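Local coordinates for BREX protein BrxA (Magnetospirillum magneticum, PDB 3BHW) that probably takes part in a type 1 BREX system that protects bacteria against double-stranded DNA phage by preventing phage DNA replication, at residues A[24-29]-A[76-81]; A[83-88]-A[179-184]; A[99-104]-A[155-160]; A[107-112]-A[170-175]; A[123-128]-A[148-153]. All blocks are in the same frame, centred on the assembly; numbering follows the deposited sequence.

How the contacts relate
The five contacts join parts of a mainly helical fold without strands, and lie within a single BrxA family region. Contact 1 comes first in sequence and is complete before the others begin. Contact 2 then joins helices 83-97 and 179-187, and contacts 3, 4 and 5 all fall between its two halves. Contacts 1 and 2 touch where the backbone of V78 meets A86, with centres about 13 Å apart. Contacts 3, 4 and 5 form a second cluster, their centres about 10 to 15 Å apart: 3 and 4 share helix 99-112, 3 and 5 share helix 145-161. The centres of contacts 1 and 5 lie about 30 Å apart, on opposite sides of the chain's centre.

Contact 1: residues A[24-29]-A[76-81]; sequences IIAGLL and QMVRDG
A26 and G27 meet V78 and R79 where helix 19-31 packs on helix 72-80, a close helix-helix crossing in the all-helical BrxA fold. The short axes come within 8.0 Å, their directions 130° apart, a separation consistent with the small A26 and G27 on the first helix. A26 is the inner half of the contact: its methyl carbon CB sits 3.8 Å from V78 CB and as far from the CG1 branch, a buried apolar patch that L67 of helix 57-67 and V90 of helix 83-97 extend around V78.

R79 makes the outer half. Its CB lies 4.1 Å from A26 CB, and the chain then runs on fully extended through CG, which lies beside the carbonyl carbon. CD settles against the bare backbone of the glycine, 3.8 Å from G27 CA. There the chain bends, with chi3 at 70°, and turns the guanidinium back toward its own helix. NE donates to D80 OD1 at 2.8 Å in a nearly straight bond of 171°, with the acceptor in the guanidinium plane while OD1 is approached from above its carboxylate plane. This salt bridge probably fixes the rotation of the planar group. On the other branch a water spans the crossing: it donates to G27 O at 2.9 Å and accepts a weak bond from R79 NH1 at 2.8 Å.

Contact 2: residues A[83-88]-A[179-184]; sequences TQVAIQ and GEVMSY
V181 of helix 179-187 sets its CG2 methyl against V85 and Q88 of helix 83-97, and this one branch carries the tight part of the contact. CG2 lies 3.7 Å from the backbone oxygen V85 O and 4.2 Å from Q88 CB, so it fits against the turn from V85 to Q88. The CG1 methyl of V85, held anti to its backbone nitrogen (chi1 175°), adds a side-chain contact of 4.2 Å to V181 CG2. M77 of helix 72-80, in one of its two conformers, also packs on both valines. The two helix segments run at 29° to each other with axes 9.5 Å apart.

The solvent side is looser. There the extended E180 chain crosses V85 at about a right angle, and its carboxylate oxygen OE2 stands 4.2 Å from V85 CG1, a brush past a methyl with no polar partner across the contact. Q88 is buried, yet its amide looks elsewhere: OE1 accepts from S178 N, while NE2 makes weak bonds to R176 O and to Q84 OE1. With no hydrogen bond between the segments, the two helices are held here by van der Waals packing, mostly of valine methyls, and the amide ties the first helix to the loop leading into the second.

Contact 3: residues A[99-104]-A[155-160]; sequences TLLGDF and YRILVE
The F104 ring points edge-on into helix 145-161, so that Y155 and L158 meet its rim and lie near its plane. One corner, CE2, is 4.2 Å from the CD1 methyl of L158. The next, CZ, is 4.3 Å from Y155 OH. The CB of Y155 points away from helix 99-112; with chi1 at -81° the side chain swings back and the phenol reaches across, its plane inclined by about 59° to that of F104. The hydroxyl is not left to the phenyl edge, for it hydrogen-bonds to L120 O in the loop beyond, which probably holds the end of the tyrosine in place.

This is core packing of a helical fold between helices 99-112 and 145-161, whose segments 99-104 and 155-160 run at 60° to each other, their axes 12.2 Å apart. At that distance the backbones stay well separated, L101 CA and I157 CA being 9.5 Å apart, and long side chains must fill the gap. L101, one turn before F104, and I157 do so, each pointing its CB toward the other helix and meeting through branch ends, L101 CD2 to I157 CD1 at 4.5 Å. F91 of helix 83-97 packs on I157, and A94 and I95 of the same helix pack on L101. Around F104, W125 of helix 122-135 adds an edge-to-face ring contact.

Contact 4: residues A[107-112]-A[170-175]; sequences LVVRDQ and YRLKSV
L172 swings its CG anti to the carbonyl carbon (chi1 -82°) and carries on nearly straight through chi2 (169°), a shape that delivers both methyls to the last turns of helix 99-112. On that helix V109 holds CG1 anti to its backbone nitrogen (chi1 -175°), and the two side chains cross obliquely. V109 CG1 then sits astride the leucine fork, 4.1 Å from L172 CD1 and equally far from CD2. The CD1 branch also touches Q112 CB at 3.8 Å, one turn further on, so it bridges two residues on the same side of the helix.

Segment 170-175 belongs to the extended loop that links helices 145-161 and 179-187, and here it packs on the C-terminal end of helix 99-112. The helix carries a wider pi-type turn at 107-109 that ends on V109 itself, where V109 N lies 3.0 Å from F104 O, a probable hydrogen bond. Q112 bends at chi2 and takes its amide away from the leucine, where NE2 donates to D119 O. On the loop side, L172 is paired by backbone hydrogen bonds with P118 and the following K173 with Y163, while R171 NE donates to P118 O.

Contact 5: residues A[123-128]-A[148-153]; sequences KMWDQY and NKLADC
Segments 123-128 and 148-153, on helices 122-135 and 145-161, come nearest at W125 and A151, whose CA atoms are 7.2 Å apart. W125 fills the space between them: with CG anti to its backbone nitrogen, chi1 171°, the indole reaches over to the second helix and is covered there by its backbone. A151 CA sits over one face of the five-membered ring, displaced toward the rim, and makes a CH-pi contact 4.2 Å from the centroid and 28° off the normal. The alanine methyl lies close to the pyrrole side, with A151 CB 3.6 Å from W125 NE1 and 3.7 Å from W125 CD1. Consistent with the small size of A151, the indole comes up against the helix backbone.

The benzene half meets L150, which crosses the indole at about a right angle. L150 CG is 4.0 Å from W125 CZ2. The contact is thus apolar and buried, with no hydrogen bond between the two segments, though just outside it D152 OD1 forms a salt bridge with R122 NH1 at the start of the first helix. Further along helix 145-161, V154 and Y155 also pack on W125, while L100 from helix 99-112 touches the indole, wedging the tryptophan among three helices.

Contact 1: residues A[24-29]-A[76-81]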
# COMPACT_ATOMS: atom_id res chain seq x y z
N ILE A 24 -9.97 -5.81 9.99
CA ILE A 24 -11.39 -5.75 10.31
C ILE A 24 -12.13 -5.62 8.99
O ILE A 24 -13.15 -6.28 8.78
CB ILE A 24 -11.77 -4.60 11.28
CG1 ILE A 24 -11.24 -4.91 12.69
CG2 ILE A 24 -13.28 -4.44 11.33
CD1 ILE A 24 -11.06 -3.71 13.58
N ILE A 25 -11.57 -4.84 8.08
CA ILE A 25 -12.21 -4.60 6.78
C ILE A 25 -12.17 -5.87 5.95
O ILE A 25 -13.16 -6.25 5.31
CB ILE A 25 -11.57 -3.35 6.06
CG1 ILE A 25 -11.99 -2.04 6.76
CG2 ILE A 25 -12.00 -3.27 4.58
CD1 ILE A 25 -11.00 -0.89 6.64
N ALA A 26 -11.03 -6.58 5.99
CA ALA A 26 -10.89 -7.89 5.36
C ALA A 26 -11.91 -8.90 5.89
O ALA A 26 -12.46 -9.69 5.12
CB ALA A 26 -9.47 -8.42 5.53
N GLY A 27 -12.18 -8.88 7.20
CA GLY A 27 -13.29 -9.66 7.77
C GLY A 27 -14.63 -9.37 7.12
O GLY A 27 -15.36 -10.29 6.75
N LEU A 28 -14.94 -8.09 6.99
CA LEU A 28 -16.19 -7.65 6.40
C LEU A 28 -16.27 -8.06 4.95
O LEU A 28 -17.36 -8.36 4.45
CB LEU A 28 -16.36 -6.14 6.51
CG LEU A 28 -16.82 -5.66 7.88
CD1 LEU A 28 -16.43 -4.20 8.07
CD2 LEU A 28 -18.33 -5.84 7.99
N LEU A 29 -15.13 -8.04 4.26
CA LEU A 29 -15.12 -8.46 2.86
C LEU A 29 -15.39 -9.97 2.78
O LEU A 29 -16.12 -10.44 1.90
CB LEU A 29 -13.81 -8.08 2.17
CG LEU A 29 -13.74 -6.57 1.86
CD1 LEU A 29 -12.33 -6.14 1.43
CD2 LEU A 29 -14.77 -6.18 0.83
N GLN A 76 -8.23 -13.25 3.16
CA GLN A 76 -8.11 -14.21 4.26
C GLN A 76 -6.71 -14.10 4.91
O GLN A 76 -6.58 -14.22 6.12
CB GLN A 76 -8.39 -15.63 3.73
CG GLN A 76 -8.68 -16.66 4.81
CD GLN A 76 -10.18 -16.89 5.06
OE1 GLN A 76 -10.59 -17.04 6.20
NE2 GLN A 76 -10.98 -16.94 3.99
N MET A 77 -5.69 -13.84 4.09
CA MET A 77 -4.34 -13.58 4.58
C MET A 77 -4.26 -12.34 5.46
O MET A 77 -3.54 -12.33 6.49
CB MET A 77 -3.37 -13.40 3.40
CG MET A 77 -3.25 -14.62 2.53
SD MET A 77 -2.03 -14.44 1.21
CE MET A 77 -0.56 -14.12 2.16
N VAL A 78 -4.97 -11.30 5.06
CA VAL A 78 -5.00 -10.05 5.84
C VAL A 78 -5.69 -10.32 7.17
O VAL A 78 -5.14 -9.97 8.21
CB VAL A 78 -5.69 -8.88 5.08
CG1 VAL A 78 -5.73 -7.64 5.97
CG2 VAL A 78 -4.90 -8.59 3.85
N ARG A 79 -6.83 -10.97 7.12
CA ARG A 79 -7.63 -11.20 8.33
C ARG A 79 -6.94 -12.15 9.30
O ARG A 79 -6.90 -11.88 10.51
CB ARG A 79 -9.03 -11.71 7.98
CG ARG A 79 -9.91 -11.80 9.23
CD ARG A 79 -11.18 -12.57 8.97
NE ARG A 79 -10.92 -13.99 8.79
CZ ARG A 79 -11.75 -14.83 8.16
NH1 ARG A 79 -12.89 -14.39 7.63
NH2 ARG A 79 -11.43 -16.10 8.04
N ASP A 80 -6.38 -13.24 8.76
CA ASP A 80 -5.96 -14.38 9.58
C ASP A 80 -4.46 -14.54 9.74
O ASP A 80 -4.01 -15.20 10.67
CB ASP A 80 -6.55 -15.68 9.01
CG ASP A 80 -8.08 -15.71 9.10
OD1 ASP A 80 -8.66 -15.11 10.04
OD2 ASP A 80 -8.70 -16.36 8.22
N GLY A 81 -3.68 -13.93 8.87
CA GLY A 81 -2.26 -14.24 8.82
C GLY A 81 -1.46 -13.58 9.92
O GLY A 81 -1.97 -12.72 10.66
O HOH W 1 -14.92 -12.60 8.37

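Contact 2: residues A[83-88]-A[179-184]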
# COMPACT_ATOMS: atom_id res chain seq x y z
N THR A 83 1.50 -11.24 11.57
CA THR A 83 1.77 -9.83 11.43
C THR A 83 2.52 -9.50 10.12
O THR A 83 2.09 -8.62 9.36
CB THR A 83 2.49 -9.33 12.69
OG1 THR A 83 1.60 -9.46 13.80
CG2 THR A 83 2.81 -7.86 12.54
N GLN A 84 3.62 -10.18 9.85
CA GLN A 84 4.40 -9.91 8.63
C GLN A 84 3.65 -10.37 7.37
O GLN A 84 3.62 -9.66 6.35
CB GLN A 84 5.79 -10.53 8.74
CG GLN A 84 6.71 -10.31 7.52
CD GLN A 84 7.48 -8.99 7.56
OE1 GLN A 84 7.07 -7.99 6.94
NE2 GLN A 84 8.59 -8.97 8.30
N VAL A 85 3.01 -11.53 7.42
CA VAL A 85 2.30 -12.01 6.25
C VAL A 85 1.16 -11.02 5.91
O VAL A 85 1.02 -10.60 4.76
CB VAL A 85 1.81 -13.49 6.39
CG1 VAL A 85 0.98 -13.89 5.22
CG2 VAL A 85 2.99 -14.45 6.52
N ALA A 86 0.36 -10.68 6.92
CA ALA A 86 -0.80 -9.79 6.72
C ALA A 86 -0.36 -8.41 6.24
O ALA A 86 -0.96 -7.84 5.32
CB ALA A 86 -1.67 -9.73 8.02
N ILE A 87 0.68 -7.85 6.85
CA ILE A 87 1.09 -6.49 6.44
C ILE A 87 1.58 -6.48 4.99
O ILE A 87 1.27 -5.56 4.25
CB ILE A 87 2.14 -5.88 7.38
CG1 ILE A 87 2.24 -4.38 7.15
CG2 ILE A 87 3.46 -6.60 7.23
CD1 ILE A 87 1.57 -3.57 8.22
N GLN A 88 2.26 -7.53 4.58
CA GLN A 88 2.77 -7.62 3.22
C GLN A 88 1.65 -7.77 2.20
O GLN A 88 1.77 -7.32 1.06
CB GLN A 88 3.76 -8.79 3.14
CG GLN A 88 5.10 -8.43 3.81
CD GLN A 88 6.12 -9.56 3.81
OE1 GLN A 88 5.85 -10.64 3.30
NE2 GLN A 88 7.30 -9.29 4.35
N GLY A 179 6.50 -16.11 1.13
CA GLY A 179 6.20 -17.02 0.06
C GLY A 179 4.71 -17.14 -0.14
O GLY A 179 4.26 -17.32 -1.26
N GLU A 180 3.93 -17.02 0.93
CA GLU A 180 2.46 -17.07 0.84
C GLU A 180 1.93 -15.89 0.03
O GLU A 180 1.05 -16.02 -0.79
CB GLU A 180 1.89 -16.98 2.23
CG GLU A 180 0.59 -17.68 2.44
CD GLU A 180 0.34 -17.87 3.91
OE1 GLU A 180 1.28 -18.30 4.61
OE2 GLU A 180 -0.78 -17.55 4.36
N VAL A 181 2.49 -14.71 0.26
CA VAL A 181 2.01 -13.56 -0.49
C VAL A 181 2.43 -13.68 -1.94
O VAL A 181 1.61 -13.45 -2.86
CB VAL A 181 2.56 -12.30 0.16
CG1 VAL A 181 2.45 -11.11 -0.83
CG2 VAL A 181 1.80 -12.08 1.51
N MET A 182 3.69 -14.04 -2.16
CA MET A 182 4.21 -14.16 -3.53
C MET A 182 3.46 -15.21 -4.36
O MET A 182 3.27 -15.01 -5.57
CB MET A 182 5.74 -14.40 -3.57
CG MET A 182 6.63 -13.29 -3.00
SD MET A 182 6.39 -11.60 -3.75
CE MET A 182 6.48 -12.09 -5.48
N SER A 183 3.07 -16.32 -3.72
CA SER A 183 2.34 -17.39 -4.40
C SER A 183 0.98 -16.84 -4.85
O SER A 183 0.55 -17.09 -5.99
CB SER A 183 2.24 -18.66 -3.50
OG SER A 183 1.51 -19.73 -4.09
N TYR A 184 0.31 -16.10 -3.97
CA TYR A 184 -0.96 -15.49 -4.33
C TYR A 184 -0.82 -14.57 -5.55
O TYR A 184 -1.58 -14.69 -6.50
CB TYR A 184 -1.61 -14.73 -3.14
CG TYR A 184 -2.83 -13.94 -3.57
CD1 TYR A 184 -4.12 -14.50 -3.57
CD2 TYR A 184 -2.69 -12.65 -4.11
CE1 TYR A 184 -5.23 -13.80 -4.03
CE2 TYR A 184 -3.82 -11.92 -4.57
CZ TYR A 184 -5.08 -12.53 -4.53
OH TYR A 184 -6.17 -11.84 -4.98

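Contact 3: residues A[99-104]-A[155-160]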
# COMPACT_ATOMS: atom_id res chain seq x y z
N THR A 99 -0.48 3.43 -8.61
CA THR A 99 0.66 3.56 -9.51
C THR A 99 1.70 4.53 -8.95
O THR A 99 2.88 4.39 -9.23
CB THR A 99 0.17 3.94 -10.94
OG1 THR A 99 -0.79 2.94 -11.35
CG2 THR A 99 1.31 3.97 -11.93
N LEU A 100 1.28 5.55 -8.19
CA LEU A 100 2.22 6.48 -7.62
C LEU A 100 3.19 5.77 -6.66
O LEU A 100 4.42 6.01 -6.70
CB LEU A 100 1.49 7.65 -6.93
CG LEU A 100 2.39 8.70 -6.30
CD1 LEU A 100 2.93 9.61 -7.36
CD2 LEU A 100 1.54 9.44 -5.23
N LEU A 101 2.64 4.91 -5.79
CA LEU A 101 3.46 4.07 -4.89
C LEU A 101 4.28 3.04 -5.69
O LEU A 101 5.49 2.94 -5.55
CB LEU A 101 2.60 3.36 -3.86
CG LEU A 101 3.38 2.41 -2.93
CD1 LEU A 101 4.40 3.14 -2.01
CD2 LEU A 101 2.36 1.66 -2.08
N GLY A 102 3.61 2.27 -6.54
CA GLY A 102 4.31 1.23 -7.29
C GLY A 102 5.50 1.75 -8.10
O GLY A 102 6.59 1.15 -8.04
N ASP A 103 5.30 2.86 -8.82
CA ASP A 103 6.34 3.47 -9.65
C ASP A 103 7.47 4.03 -8.77
O ASP A 103 8.63 4.02 -9.18
CB ASP A 103 5.79 4.57 -10.61
CG ASP A 103 5.17 3.99 -11.86
OD1 ASP A 103 5.02 2.75 -11.95
OD2 ASP A 103 4.84 4.80 -12.77
N PHE A 104 7.14 4.50 -7.56
CA PHE A 104 8.21 4.91 -6.63
C PHE A 104 9.18 3.73 -6.37
O PHE A 104 10.41 3.88 -6.45
CB PHE A 104 7.63 5.47 -5.32
CG PHE A 104 8.65 6.20 -4.47
CD1 PHE A 104 9.55 7.08 -5.04
CD2 PHE A 104 8.74 5.94 -3.10
CE1 PHE A 104 10.50 7.78 -4.25
CE2 PHE A 104 9.70 6.60 -2.29
CZ PHE A 104 10.58 7.53 -2.88
N TYR A 155 6.43 7.32 3.14
CA TYR A 155 7.54 6.83 3.96
C TYR A 155 7.08 6.00 5.14
O TYR A 155 7.78 5.05 5.55
CB TYR A 155 8.39 8.01 4.43
CG TYR A 155 9.38 8.48 3.36
CD1 TYR A 155 9.01 9.35 2.31
CD2 TYR A 155 10.70 8.03 3.40
CE1 TYR A 155 9.97 9.76 1.35
CE2 TYR A 155 11.64 8.41 2.45
CZ TYR A 155 11.28 9.28 1.43
OH TYR A 155 12.27 9.61 0.52
N ARG A 156 5.90 6.30 5.69
CA ARG A 156 5.35 5.50 6.78
C ARG A 156 5.07 4.05 6.28
O ARG A 156 5.39 3.04 6.97
CB ARG A 156 4.05 6.12 7.31
CG ARG A 156 3.53 5.53 8.55
CD ARG A 156 2.64 6.51 9.33
NE ARG A 156 1.39 6.78 8.64
CZ ARG A 156 1.09 7.90 7.98
NH1 ARG A 156 -0.08 8.00 7.38
NH2 ARG A 156 1.97 8.90 7.88
N ILE A 157 4.51 3.92 5.08
CA ILE A 157 4.28 2.61 4.47
C ILE A 157 5.59 1.83 4.39
O ILE A 157 5.63 0.64 4.70
CB ILE A 157 3.68 2.76 3.06
CG1 ILE A 157 2.21 3.07 3.18
CG2 ILE A 157 3.72 1.44 2.33
CD1 ILE A 157 1.58 3.57 1.91
N LEU A 158 6.64 2.52 3.99
CA LEU A 158 7.93 1.88 3.80
C LEU A 158 8.53 1.49 5.14
O LEU A 158 9.21 0.47 5.23
CB LEU A 158 8.85 2.78 2.99
CG LEU A 158 8.43 3.03 1.53
CD1 LEU A 158 9.51 3.84 0.91
CD2 LEU A 158 8.17 1.76 0.69
N VAL A 159 8.27 2.29 6.18
CA VAL A 159 8.69 1.93 7.53
C VAL A 159 7.89 0.68 7.99
O VAL A 159 8.46 -0.28 8.55
CB VAL A 159 8.50 3.11 8.52
CG1 VAL A 159 8.45 2.62 9.98
CG2 VAL A 159 9.61 4.18 8.34
N GLU A 160 6.58 0.67 7.76
CA GLU A 160 5.73 -0.45 8.20
C GLU A 160 6.17 -1.78 7.60
O GLU A 160 6.22 -2.81 8.30
CB GLU A 160 4.25 -0.22 7.85
CG GLU A 160 3.54 0.85 8.66
CD GLU A 160 2.12 1.14 8.12
OE1 GLU A 160 1.99 1.47 6.92
OE2 GLU A 160 1.14 1.03 8.89

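Contact 4: residues A[107-112]-A[170-175]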
# COMPACT_ATOMS: atom_id res chain seq x y z
N LEU A 107 10.87 2.50 -10.03
CA LEU A 107 11.79 3.39 -10.75
C LEU A 107 12.79 4.10 -9.87
O LEU A 107 13.71 4.68 -10.42
CB LEU A 107 11.00 4.44 -11.49
CG LEU A 107 9.87 3.82 -12.32
CD1 LEU A 107 9.11 4.94 -12.93
CD2 LEU A 107 10.31 2.88 -13.40
N VAL A 108 12.60 4.10 -8.54
CA VAL A 108 13.52 4.80 -7.62
C VAL A 108 14.09 3.87 -6.55
O VAL A 108 15.32 3.67 -6.43
CB VAL A 108 12.83 6.06 -6.95
CG1 VAL A 108 13.85 6.87 -6.16
CG2 VAL A 108 12.13 6.96 -7.99
N VAL A 109 13.22 3.30 -5.74
CA VAL A 109 13.72 2.42 -4.67
C VAL A 109 14.55 1.26 -5.22
O VAL A 109 15.64 1.00 -4.71
CB VAL A 109 12.59 1.95 -3.73
CG1 VAL A 109 13.15 1.13 -2.57
CG2 VAL A 109 11.77 3.14 -3.32
N ARG A 110 14.07 0.60 -6.27
CA ARG A 110 14.84 -0.52 -6.79
C ARG A 110 16.29 -0.10 -7.11
O ARG A 110 17.19 -0.77 -6.73
CB ARG A 110 14.18 -1.04 -8.07
CG ARG A 110 14.92 -2.23 -8.70
CD ARG A 110 14.46 -2.45 -10.13
NE ARG A 110 13.01 -2.57 -10.21
CZ ARG A 110 12.33 -3.62 -9.79
NH1 ARG A 110 12.98 -4.66 -9.27
NH2 ARG A 110 11.01 -3.64 -9.87
N ASP A 111 16.49 1.02 -7.81
CA ASP A 111 17.85 1.40 -8.23
C ASP A 111 18.72 1.85 -7.07
O ASP A 111 19.94 1.75 -7.14
CB ASP A 111 17.82 2.47 -9.32
CG ASP A 111 18.94 2.27 -10.37
OD1 ASP A 111 19.17 1.12 -10.78
OD2 ASP A 111 19.57 3.23 -10.77
N GLN A 112 18.12 2.35 -6.01
CA GLN A 112 18.89 2.72 -4.81
C GLN A 112 19.60 1.52 -4.20
O GLN A 112 20.65 1.67 -3.64
CB GLN A 112 18.02 3.38 -3.72
CG GLN A 112 17.58 4.77 -4.04
CD GLN A 112 18.77 5.71 -4.29
OE1 GLN A 112 19.26 5.83 -5.42
NE2 GLN A 112 19.25 6.34 -3.24
N TYR A 170 17.20 7.44 6.83
CA TYR A 170 16.47 6.89 5.67
C TYR A 170 17.21 5.74 4.97
O TYR A 170 17.08 5.55 3.75
CB TYR A 170 16.05 7.95 4.66
CG TYR A 170 15.04 8.93 5.21
CD1 TYR A 170 13.83 8.49 5.73
CD2 TYR A 170 15.32 10.29 5.22
CE1 TYR A 170 12.91 9.38 6.23
CE2 TYR A 170 14.40 11.19 5.73
CZ TYR A 170 13.20 10.72 6.24
OH TYR A 170 12.28 11.61 6.74
N ARG A 171 17.98 4.98 5.76
CA ARG A 171 18.65 3.80 5.25
C ARG A 171 17.66 2.72 4.83
O ARG A 171 16.68 2.44 5.51
CB ARG A 171 19.71 3.26 6.22
CG ARG A 171 21.07 3.95 6.04
CD ARG A 171 22.23 2.98 5.91
NE ARG A 171 22.00 2.07 4.78
CZ ARG A 171 21.92 0.74 4.87
NH1 ARG A 171 21.68 0.05 3.77
NH2 ARG A 171 22.10 0.11 6.03
N LEU A 172 17.95 2.10 3.71
CA LEU A 172 17.07 1.07 3.19
C LEU A 172 17.61 -0.28 3.59
O LEU A 172 18.84 -0.45 3.68
CB LEU A 172 17.02 1.18 1.67
CG LEU A 172 16.08 2.21 1.02
CD1 LEU A 172 16.45 2.27 -0.45
CD2 LEU A 172 14.61 1.81 1.20
N LYS A 173 16.72 -1.23 3.82
CA LYS A 173 17.09 -2.62 4.08
C LYS A 173 16.27 -3.51 3.20
O LYS A 173 15.13 -3.19 2.85
CB LYS A 173 16.87 -3.03 5.56
CG LYS A 173 17.44 -4.42 5.92
CD LYS A 173 16.79 -5.02 7.22
CE LYS A 173 17.62 -6.16 7.89
NZ LYS A 173 17.33 -7.61 7.47
N SER A 174 16.85 -4.65 2.84
CA SER A 174 16.12 -5.60 2.03
C SER A 174 15.08 -6.25 2.93
O SER A 174 15.28 -6.39 4.14
CB SER A 174 17.06 -6.63 1.42
OG SER A 174 17.73 -7.37 2.42
N VAL A 175 13.97 -6.63 2.31
CA VAL A 175 12.88 -7.30 3.00
C VAL A 175 12.41 -8.44 2.11
O VAL A 175 12.15 -8.25 0.92
CB VAL A 175 11.71 -6.33 3.30
CG1 VAL A 175 12.11 -5.30 4.36
CG2 VAL A 175 11.21 -5.64 2.03

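Contact 5: residues A[123-128]-A[148-153]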
# COMPACT_ATOMS: atom_id res chain seq x y z
N LYS A 123 14.60 14.17 -0.63
CA LYS A 123 14.82 14.80 -1.95
C LYS A 123 14.50 13.84 -3.11
O LYS A 123 14.14 14.29 -4.20
CB LYS A 123 16.25 15.32 -2.12
CG LYS A 123 17.34 14.30 -1.77
CD LYS A 123 18.43 14.17 -2.83
CE LYS A 123 19.67 14.98 -2.44
NZ LYS A 123 19.68 16.34 -3.04
N MET A 124 14.66 12.53 -2.87
CA MET A 124 14.40 11.49 -3.89
C MET A 124 12.91 11.37 -4.17
O MET A 124 12.51 11.12 -5.31
CB MET A 124 14.98 10.15 -3.44
CG MET A 124 16.44 10.27 -3.13
SD MET A 124 17.29 8.83 -3.71
CE MET A 124 17.47 9.21 -5.48
N TRP A 125 12.10 11.53 -3.13
CA TRP A 125 10.66 11.57 -3.31
C TRP A 125 10.26 12.84 -4.05
O TRP A 125 9.50 12.77 -4.98
CB TRP A 125 9.92 11.47 -1.99
CG TRP A 125 8.47 11.72 -2.13
CD1 TRP A 125 7.84 12.88 -1.85
CD2 TRP A 125 7.47 10.82 -2.64
NE1 TRP A 125 6.49 12.77 -2.14
CE2 TRP A 125 6.24 11.51 -2.61
CE3 TRP A 125 7.47 9.50 -3.10
CZ2 TRP A 125 5.05 10.95 -3.02
CZ3 TRP A 125 6.25 8.93 -3.50
CH2 TRP A 125 5.07 9.66 -3.46
N ASP A 126 10.81 13.97 -3.62
CA ASP A 126 10.59 15.26 -4.23
C ASP A 126 10.85 15.24 -5.73
O ASP A 126 10.02 15.68 -6.52
CB ASP A 126 11.54 16.27 -3.59
CG ASP A 126 10.93 16.98 -2.41
OD1 ASP A 126 9.98 16.45 -1.78
OD2 ASP A 126 11.41 18.09 -2.10
N GLN A 127 12.01 14.71 -6.12
CA GLN A 127 12.45 14.70 -7.49
C GLN A 127 11.63 13.69 -8.33
O GLN A 127 11.36 13.91 -9.51
CB GLN A 127 13.97 14.44 -7.55
CG GLN A 127 14.76 15.53 -6.82
CD GLN A 127 16.20 15.12 -6.46
OE1 GLN A 127 16.81 15.71 -5.54
NE2 GLN A 127 16.76 14.17 -7.22
N TYR A 128 11.18 12.64 -7.68
CA TYR A 128 10.26 11.66 -8.30
C TYR A 128 8.95 12.33 -8.66
O TYR A 128 8.43 12.13 -9.76
CB TYR A 128 10.08 10.44 -7.36
CG TYR A 128 8.91 9.52 -7.72
CD1 TYR A 128 9.00 8.63 -8.80
CD2 TYR A 128 7.74 9.56 -6.97
CE1 TYR A 128 7.94 7.78 -9.12
CE2 TYR A 128 6.65 8.74 -7.30
CZ TYR A 128 6.75 7.86 -8.36
OH TYR A 128 5.69 7.04 -8.72
N ASN A 148 2.68 17.28 1.69
CA ASN A 148 3.44 16.88 2.87
C ASN A 148 2.88 15.64 3.55
O ASN A 148 3.65 14.78 4.03
CB ASN A 148 3.53 18.04 3.85
CG ASN A 148 4.47 19.11 3.36
OD1 ASN A 148 5.69 18.94 3.39
ND2 ASN A 148 3.91 20.22 2.89
N LYS A 149 1.56 15.55 3.60
CA LYS A 149 0.90 14.40 4.22
C LYS A 149 1.15 13.20 3.33
O LYS A 149 1.40 12.11 3.85
CB LYS A 149 -0.60 14.67 4.45
CG LYS A 149 -0.82 15.68 5.54
CD LYS A 149 -2.26 15.69 6.02
CE LYS A 149 -2.30 16.04 7.50
NZ LYS A 149 -3.69 16.28 7.93
N LEU A 150 1.13 13.43 2.01
CA LEU A 150 1.45 12.42 0.99
C LEU A 150 2.82 11.76 1.15
O LEU A 150 2.94 10.54 1.15
CB LEU A 150 1.34 13.06 -0.41
CG LEU A 150 1.45 12.13 -1.60
CD1 LEU A 150 0.46 10.97 -1.50
CD2 LEU A 150 1.24 12.90 -2.90
N ALA A 151 3.86 12.59 1.28
CA ALA A 151 5.24 12.11 1.44
C ALA A 151 5.38 11.33 2.73
O ALA A 151 6.01 10.27 2.75
CB ALA A 151 6.20 13.29 1.46
N ASP A 152 4.79 11.88 3.80
CA ASP A 152 4.79 11.26 5.12
C ASP A 152 4.16 9.87 5.05
O ASP A 152 4.69 8.92 5.65
CB ASP A 152 4.05 12.12 6.14
CG ASP A 152 4.90 13.28 6.69
OD1 ASP A 152 6.05 13.44 6.24
OD2 ASP A 152 4.39 14.02 7.57
N CYS A 153 3.07 9.76 4.30
CA CYS A 153 2.35 8.49 4.21
C CYS A 153 3.16 7.48 3.44
O CYS A 153 3.25 6.35 3.82
CB CYS A 153 0.99 8.68 3.57
SG CYS A 153 0.08 7.15 3.46